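Local coordinates for protein exodeoxyribonuclease 10 (Escherichia coli, PDB 4FZX) that degrades single- and double-stranded DNA from the 3' end as a magnesium-dependent DEDDh exonuclease of the DnaQ family, at residues H51-E55 with A56-D60; D60-I64 with E65-P69. All coordinates share one frame; numbering follows the deposited sequence.

Contact 1. Residues H51-E55 with A56-D60; sequences HRITE and AMVAD
M57, a selenomethionine, runs back from the short helix 55-58 along the turn that precedes it. Its CB lies 3.5 Å from T54 O, its CG packs 3.5 Å from T54 OG1, and SE arrives over the backbone, 3.7 Å from T54 N and close to R52 O. A bend at chi3 (75°) turns CE off the line of the chain, leaving it only loosely near R52 O. T54 is the N-cap: OG1, set between its own backbone N and carbonyl carbon (chi1 65°), accepts from M57 N at 3.2 Å with an N-H...O angle of 142°, while T54 O receives a weak second bond from the same N-H. A valine here would lack that hydroxyl and would probably leave M57 N with just the weak bond to T54 O. Next along the chain, V58 N donates to E55 O. I53 CG2 meets V58 CG1 at 3.5 Å, their side chains crossing near a right angle. Before the cap, I53 N donates to H51 ND1, and H51 NE2 bonds T9 O. I53 and V58 both press on L36 of strand 28-36, and I53 also reaches V17 and E18 of strand 16-25, seating the turn after helix 45-51 against the sheet.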
loop_
_atom_site.group_PDB
_atom_site.type_symbol
_atom_site.label_atom_id
_atom_site.label_comp_id
_atom_site.label_asym_id
_atom_site.label_seq_id
_atom_site.Cartn_x
_atom_site.Cartn_y
_atom_site.Cartn_z
ATOM N N HIS C 51 -20.035 34.854 -11.290
ATOM C CA HIS C 51 -21.269 34.435 -11.963
ATOM C C HIS C 51 -22.000 35.576 -12.669
ATOM O O HIS C 51 -22.836 35.334 -13.536
ATOM C CB HIS C 51 -22.209 33.681 -11.019
ATOM C CG HIS C 51 -22.567 34.449 -9.791
ATOM N ND1 HIS C 51 -22.946 35.774 -9.827
ATOM C CD2 HIS C 51 -22.526 34.104 -8.481
ATOM C CE1 HIS C 51 -23.180 36.193 -8.597
ATOM N NE2 HIS C 51 -22.966 35.188 -7.767
ATOM N N ARG C 52 -21.645 36.810 -12.315
ATOM C CA ARG C 52 -22.158 38.009 -12.971
ATOM C C ARG C 52 -23.673 38.063 -12.898
ATOM O O ARG C 52 -24.354 38.433 -13.863
ATOM C CB ARG C 52 -21.678 38.094 -14.414
ATOM C CG ARG C 52 -20.215 38.494 -14.543
ATOM C CD ARG C 52 -19.773 38.430 -15.982
ATOM N NE ARG C 52 -19.299 37.104 -16.343
ATOM C CZ ARG C 52 -19.180 36.671 -17.595
ATOM N NH1 ARG C 52 -19.565 37.439 -18.609
ATOM N NH2 ARG C 52 -18.716 35.452 -17.831
ATOM N N ILE C 53 -24.190 37.633 -11.757
ATOM C CA ILE C 53 -25.572 37.832 -11.432
ATOM C C ILE C 53 -25.652 38.959 -10.433
ATOM O O ILE C 53 -25.030 38.898 -9.368
ATOM C CB ILE C 53 -26.193 36.543 -10.828
ATOM C CG1 ILE C 53 -26.084 35.396 -11.846
ATOM C CG2 ILE C 53 -27.653 36.801 -10.410
ATOM C CD1 ILE C 53 -26.233 33.996 -11.270
ATOM N N THR C 54 -26.378 40.009 -10.805
ATOM C CA THR C 54 -26.445 41.226 -10.020
ATOM C C THR C 54 -27.633 41.120 -9.075
ATOM O O THR C 54 -28.458 40.235 -9.225
ATOM C CB THR C 54 -26.677 42.437 -10.933
ATOM O OG1 THR C 54 -27.969 42.316 -11.538
ATOM C CG2 THR C 54 -25.599 42.513 -12.044
ATOM N N GLU C 55 -27.740 42.060 -8.133
ATOM C CA GLU C 55 -28.836 42.054 -7.166
ATOM C C GLU C 55 -30.161 42.344 -7.865
ATOM O O GLU C 55 -31.199 41.771 -7.509
ATOM C CB GLU C 55 -28.585 43.079 -6.051
ATOM C CG GLU C 55 -27.361 42.761 -5.172
ATOM C CD GLU C 55 -27.691 41.838 -3.995
ATOM O OE1 GLU C 55 -28.851 41.351 -3.913
ATOM O OE2 GLU C 55 -26.784 41.601 -3.152
ATOM N N ALA C 56 -30.120 43.208 -8.881
ATOM C CA ALA C 56 -31.317 43.540 -9.618
ATOM C C ALA C 56 -31.835 42.348 -10.423
ATOM O O ALA C 56 -33.037 42.228 -10.657
ATOM C CB ALA C 56 -31.099 44.749 -10.512
HETATM N N MSE C 57 -30.935 41.466 -10.842
HETATM C CA MSE C 57 -31.356 40.298 -11.624
HETATM C C MSE C 57 -32.171 39.321 -10.768
HETATM O O MSE C 57 -32.964 38.547 -11.291
HETATM C CB MSE C 57 -30.159 39.586 -12.254
HETATM C CG MSE C 57 -29.729 40.160 -13.578
HETATM SE SE MSE C 57 -27.946 39.528 -14.074
HETATM C CE MSE C 57 -28.419 37.700 -14.618
ATOM N N VAL C 58 -32.018 39.400 -9.448
ATOM C CA VAL C 58 -32.651 38.412 -8.567
ATOM C C VAL C 58 -33.603 38.997 -7.520
ATOM O O VAL C 58 -34.215 38.250 -6.750
ATOM C CB VAL C 58 -31.614 37.454 -7.898
ATOM C CG1 VAL C 58 -30.842 36.685 -8.954
ATOM C CG2 VAL C 58 -30.662 38.214 -7.006
ATOM N N ALA C 59 -33.818 40.313 -7.587
ATOM C CA ALA C 59 -34.555 41.057 -6.551
ATOM C C ALA C 59 -35.990 40.585 -6.334
ATOM O O ALA C 59 -36.496 40.642 -5.221
ATOM C CB ALA C 59 -34.529 42.564 -6.847
ATOM N N ASP C 60 -36.648 40.153 -7.404
ATOM C CA ASP C 60 -38.066 39.769 -7.359
ATOM C C ASP C 60 -38.258 38.255 -7.582
ATOM O O ASP C 60 -39.316 37.809 -8.015
ATOM C CB ASP C 60 -38.825 40.529 -8.445
ATOM C CG ASP C 60 -38.262 40.267 -9.824
ATOM O OD1 ASP C 60 -37.047 39.945 -9.922
ATOM O OD2 ASP C 60 -39.028 40.315 -10.806
#

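Contact 2. Residues D60-I64 with E65-P69; sequences DKPWI and EDVIP
W63 and D66 lie side by side and point the same way, with the indole and carboxylate planes turned 57° apart. D66 OD2 sits at the ring edge, near the indole plane, 3.4 Å from W63 CD1. The same oxygen accepts from W63 N at 3.2 Å, the N-H coming from above the carboxylate plane. With CG anti to its carbonyl carbon (chi1 -66°), D66 reaches back beside W63, and its own N returns a weak bond to W63 O. These two bonds, one side chain to backbone and the other backbone to backbone, tie W63 and D66 together at the start of helix 64-67.

The E65 chain bends at chi2 (82°), bringing OE2 to 3.6 Å from W63 CB and to a similar distance from I64 CG2, laying the carboxylate against aliphatic carbon; the I64 and E65 side chains cross at about a right angle. P62 meets the helix with CB, 3.8 Å from D66 CB, and packs obliquely on V67 CG2.

I64 O is gripped twice: I68 N donates at 2.8 Å almost in line with the C=O bond, and V67 N at 3.0 Å from above the carbonyl plane. I64 CD1 makes looser apolar contacts with V67 CG1 and I68 CD1. These three residues form the inward face: I64 touches I16 of strand 16-25, V67 and I68 share I19 on that strand, and V67 also meets H35 of strand 28-36. On the loop side, P62 shares a backbone hydrogen bond with R38, and W63 leans on R38.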
loop_
_atom_site.group_PDB
_atom_site.type_symbol
_atom_site.label_atom_id
_atom_site.label_comp_id
_atom_site.label_asym_id
_atom_site.label_seq_id
_atom_site.Cartn_x
_atom_site.Cartn_y
_atom_site.Cartn_z
ATOM N N ASP C 60 -36.648 40.153 -7.404
ATOM C CA ASP C 60 -38.066 39.769 -7.359
ATOM C C ASP C 60 -38.258 38.255 -7.582
ATOM O O ASP C 60 -39.316 37.809 -8.015
ATOM C CB ASP C 60 -38.825 40.529 -8.445
ATOM C CG ASP C 60 -38.262 40.267 -9.824
ATOM O OD1 ASP C 60 -37.047 39.945 -9.922
ATOM O OD2 ASP C 60 -39.028 40.315 -10.806
ATOM N N LYS C 61 -37.223 37.471 -7.322
ATOM C CA LYS C 61 -37.263 36.058 -7.666
ATOM C C LYS C 61 -37.768 35.257 -6.486
ATOM O O LYS C 61 -37.857 35.763 -5.385
ATOM C CB LYS C 61 -35.876 35.573 -8.112
ATOM C CG LYS C 61 -35.445 36.124 -9.459
ATOM C CD LYS C 61 -36.411 35.669 -10.541
ATOM C CE LYS C 61 -35.971 36.084 -11.925
ATOM N NZ LYS C 61 -36.269 37.509 -12.151
ATOM N N PRO C 62 -38.120 33.994 -6.718
ATOM C CA PRO C 62 -38.542 33.167 -5.584
ATOM C C PRO C 62 -37.368 32.846 -4.640
ATOM O O PRO C 62 -36.208 32.837 -5.073
ATOM C CB PRO C 62 -39.068 31.887 -6.250
ATOM C CG PRO C 62 -39.242 32.219 -7.708
ATOM C CD PRO C 62 -38.328 33.342 -8.027
ATOM N N TRP C 63 -37.672 32.588 -3.362
ATOM C CA TRP C 63 -36.677 32.065 -2.416
ATOM C C TRP C 63 -36.296 30.639 -2.780
ATOM O O TRP C 63 -37.038 29.974 -3.502
ATOM C CB TRP C 63 -37.220 32.081 -0.986
ATOM C CG TRP C 63 -37.742 33.423 -0.531
ATOM C CD1 TRP C 63 -39.052 33.755 -0.297
ATOM C CD2 TRP C 63 -36.966 34.567 -0.147
ATOM N NE1 TRP C 63 -39.139 35.045 0.165
ATOM C CE2 TRP C 63 -37.879 35.564 0.289
ATOM C CE3 TRP C 63 -35.594 34.850 -0.127
ATOM C CZ2 TRP C 63 -37.468 36.831 0.701
ATOM C CZ3 TRP C 63 -35.178 36.112 0.300
ATOM C CH2 TRP C 63 -36.118 37.082 0.731
ATOM N N ILE C 64 -35.148 30.169 -2.293
ATOM C CA ILE C 64 -34.696 28.811 -2.604
ATOM C C ILE C 64 -35.729 27.745 -2.196
ATOM O O ILE C 64 -35.958 26.784 -2.935
ATOM C CB ILE C 64 -33.277 28.489 -2.011
ATOM C CG1 ILE C 64 -32.778 27.121 -2.476
ATOM C CG2 ILE C 64 -33.258 28.560 -0.483
ATOM C CD1 ILE C 64 -32.721 26.959 -3.979
ATOM N N GLU C 65 -36.359 27.946 -1.038
ATOM C CA GLU C 65 -37.390 27.041 -0.523
ATOM C C GLU C 65 -38.541 26.862 -1.510
ATOM O O GLU C 65 -39.102 25.776 -1.630
ATOM C CB GLU C 65 -37.934 27.568 0.811
ATOM C CG GLU C 65 -36.967 27.417 1.967
ATOM C CD GLU C 65 -35.914 28.533 2.029
ATOM O OE1 GLU C 65 -34.924 28.364 2.791
ATOM O OE2 GLU C 65 -36.073 29.565 1.322
ATOM N N ASP C 66 -38.865 27.935 -2.225
ATOM C CA ASP C 66 -39.991 27.971 -3.148
ATOM C C ASP C 66 -39.681 27.160 -4.400
ATOM O O ASP C 66 -40.583 26.729 -5.112
ATOM C CB ASP C 66 -40.282 29.423 -3.561
ATOM C CG ASP C 66 -40.765 30.294 -2.393
ATOM O OD1 ASP C 66 -41.390 29.751 -1.451
ATOM O OD2 ASP C 66 -40.551 31.537 -2.455
ATOM N N VAL C 67 -38.398 26.981 -4.677
ATOM C CA VAL C 67 -37.939 26.575 -6.002
ATOM C C VAL C 67 -37.353 25.165 -5.927
ATOM O O VAL C 67 -37.543 24.340 -6.830
ATOM C CB VAL C 67 -36.910 27.635 -6.566
ATOM C CG1 VAL C 67 -35.681 26.990 -7.118
ATOM C CG2 VAL C 67 -37.588 28.566 -7.589
ATOM N N ILE C 68 -36.790 24.840 -4.770
ATOM C CA ILE C 68 -36.106 23.555 -4.597
ATOM C C ILE C 68 -36.969 22.308 -4.864
ATOM O O ILE C 68 -36.473 21.335 -5.441
ATOM C CB ILE C 68 -35.323 23.460 -3.256
ATOM C CG1 ILE C 68 -34.217 22.412 -3.362
ATOM C CG2 ILE C 68 -36.245 23.170 -2.090
ATOM C CD1 ILE C 68 -33.203 22.697 -4.473
ATOM N N PRO C 69 -38.282 22.367 -4.553
ATOM C CA PRO C 69 -39.074 21.143 -4.765
ATOM C C PRO C 69 -39.148 20.687 -6.221
ATOM O O PRO C 69 -39.295 19.499 -6.471
ATOM C CB PRO C 69 -40.464 21.514 -4.229
ATOM C CG PRO C 69 -40.196 22.666 -3.269
ATOM C CD PRO C 69 -39.082 23.433 -3.926
#

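Contacts 1 and 2 are consecutive turns of one chain segment, meeting at D60, with centres about 14 Å apart; apart from that overlap they do not touch. Helix 64-67 lies against strands 16-25 and 28-36; in contact 1, V58 of helix 55-58 meets strand 28-36, while H51 and I53, ahead of it, touch strand 16-25. L36 is also touched from contact 2 by K61. In contact 1 the I53 side chain is about 9 Å from a bound sodium ion (D6, E8 and D139 form a sodium site in this structure), and the nearest atom is about 3 Å from the DNA, where H51 packs on a phosphate. Contact 2 is more remote: the I64 side chain lies about 13 Å from a sodium ion, and the nearest atom of contact 2 is about 13 Å from the DNA.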